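Local coordinates for RabGAP/TBC protein (Chlamydomonas reinhardtii, PDB 4P17), which probably acts as a flagellar Rab GTPase-activating protein, its TBC domain being of the family that stimulates GTP hydrolysis by Rab proteins, at residues A[79-84]-A[176-181]. Sequence-based numbering, arbitrary orientation.
Sequences ETSGAN and LAALVE
The methyl group of Ala-178, on helix 169-183, is pressed against the turn that links helices 73-80 and 83-88. Its CB lies 3.5 Å from the carbonyl O of Ser-81 and 4.1 Å from the CB of Ala-83, and it also meets the CB and OG of Ser-81. No hydrogen bond crosses the contact; it is van der Waals packing, and small residues on both sides let the backbones come together, with the CA atoms of Ala-83 and Ala-178 only 5.2 Å apart.

Ser-81 suits a buried turn because its hydroxyl is used locally. With chi1 at 62°, OG sits between its own N and carbonyl carbon and folds back on the chain, where it accepts from Ala-83 N at 3.0 Å, closing an ST turn, and donates a hydrogen bond to the carbonyl O of Trp-77. Gly-82 breaks the helical run with positive phi (86°), a conformation in which a side chain would collide with the preceding carbonyl, and occupies the N-cap position of helix 83-88. Ser-81 also touches Leu-175 and Ile-183, and Ala-83 touches Trp-174. The result is a tight turn between two helices, built from an ST turn and a positive-phi N-cap glycine, packed through alanine onto helix 169-183 in a buried contact within the all-helical TBC domain.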
loop_
_atom_site.group_PDB
_atom_site.type_symbol
_atom_site.label_atom_id
_atom_site.label_comp_id
_atom_site.label_asym_id
_atom_site.label_seq_id
_atom_site.Cartn_x
_atom_site.Cartn_y
_atom_site.Cartn_z
ATOM N N GLU A 79 2.826 11.157 -10.720
ATOM C CA GLU A 79 4.091 11.845 -11.013
ATOM C C GLU A 79 5.295 11.278 -10.232
ATOM O O GLU A 79 6.298 10.868 -10.822
ATOM C CB GLU A 79 3.946 13.343 -10.712
ATOM C CG GLU A 79 5.210 14.170 -10.975
ATOM C CD GLU A 79 5.605 14.191 -12.433
ATOM O OE1 GLU A 79 4.776 13.801 -13.286
ATOM O OE2 GLU A 79 6.751 14.588 -12.728
ATOM N N THR A 80 5.219 11.228 -8.903
ATOM C CA THR A 80 6.376 10.738 -8.153
ATOM C C THR A 80 6.724 9.264 -8.454
ATOM O O THR A 80 7.881 8.888 -8.365
ATOM C CB THR A 80 6.173 10.881 -6.620
ATOM O OG1 THR A 80 5.040 10.118 -6.202
ATOM C CG2 THR A 80 5.938 12.302 -6.233
ATOM N N SER A 81 5.749 8.430 -8.809
ATOM C CA SER A 81 6.044 7.003 -9.038
ATOM C C SER A 81 6.767 6.818 -10.357
ATOM O O SER A 81 7.309 5.774 -10.631
ATOM C CB SER A 81 4.792 6.158 -9.106
ATOM O OG SER A 81 3.996 6.592 -10.216
ATOM N N GLY A 82 6.690 7.824 -11.203
ATOM C CA GLY A 82 7.164 7.702 -12.555
ATOM C C GLY A 82 6.157 7.132 -13.534
ATOM O O GLY A 82 6.483 6.934 -14.704
ATOM N N ALA A 83 4.934 6.866 -13.086
ATOM C CA ALA A 83 3.913 6.312 -13.984
ATOM C C ALA A 83 3.550 7.259 -15.134
ATOM O O ALA A 83 3.202 6.781 -16.232
ATOM C CB ALA A 83 2.662 5.948 -13.211
ATOM N N ASN A 84 3.610 8.572 -14.901
ATOM C CA ASN A 84 3.287 9.549 -15.963
ATOM C C ASN A 84 4.292 9.442 -17.097
ATOM O O ASN A 84 3.924 9.480 -18.268
ATOM C CB ASN A 84 3.270 10.978 -15.435
ATOM C CG ASN A 84 1.977 11.333 -14.704
ATOM O OD1 ASN A 84 0.932 10.767 -14.966
ATOM N ND2 ASN A 84 2.070 12.271 -13.749
ATOM N N LEU A 176 0.598 0.555 -11.294
ATOM C CA LEU A 176 1.003 -0.822 -11.078
ATOM C C LEU A 176 2.318 -1.102 -11.850
ATOM O O LEU A 176 3.247 -1.704 -11.325
ATOM C CB LEU A 176 -0.114 -1.768 -11.518
ATOM C CG LEU A 176 0.185 -3.260 -11.343
ATOM C CD1 LEU A 176 0.341 -3.642 -9.858
ATOM C CD2 LEU A 176 -0.905 -4.086 -11.998
ATOM N N ALA A 177 2.404 -0.656 -13.108
ATOM C CA ALA A 177 3.632 -0.840 -13.876
ATOM C C ALA A 177 4.817 -0.173 -13.183
ATOM O O ALA A 177 5.883 -0.785 -13.004
ATOM C CB ALA A 177 3.470 -0.264 -15.290
ATOM N N ALA A 178 4.642 1.084 -12.789
ATOM C CA ALA A 178 5.712 1.787 -12.080
ATOM C C ALA A 178 6.141 1.022 -10.824
ATOM O O ALA A 178 7.318 0.866 -10.549
ATOM C CB ALA A 178 5.276 3.193 -11.735
ATOM N N LEU A 179 5.179 0.480 -10.101
ATOM C CA LEU A 179 5.455 -0.223 -8.851
ATOM C C LEU A 179 6.258 -1.502 -9.039
ATOM O O LEU A 179 7.278 -1.726 -8.388
ATOM C CB LEU A 179 4.116 -0.516 -8.171
ATOM C CG LEU A 179 4.139 -1.450 -6.979
ATOM C CD1 LEU A 179 4.659 -0.682 -5.750
ATOM C CD2 LEU A 179 2.772 -2.014 -6.719
ATOM N N VAL A 180 5.767 -2.349 -9.921
ATOM C CA VAL A 180 6.376 -3.626 -10.239
ATOM C C VAL A 180 7.693 -3.436 -10.949
ATOM O O VAL A 180 8.655 -4.136 -10.647
ATOM C CB VAL A 180 5.459 -4.464 -11.130
ATOM C CG1 VAL A 180 6.096 -5.779 -11.490
ATOM C CG2 VAL A 180 4.143 -4.712 -10.439
ATOM N N GLU A 181 7.737 -2.522 -11.917
ATOM C CA GLU A 181 8.900 -2.462 -12.785
ATOM C C GLU A 181 10.022 -1.566 -12.274
ATOM O O GLU A 181 11.188 -1.824 -12.584
ATOM C CB GLU A 181 8.468 -2.023 -14.180
ATOM C CG GLU A 181 7.403 -2.953 -14.743
ATOM C CD GLU A 181 6.657 -2.387 -15.921
ATOM O OE1 GLU A 181 7.189 -1.514 -16.664
ATOM O OE2 GLU A 181 5.498 -2.799 -16.089
#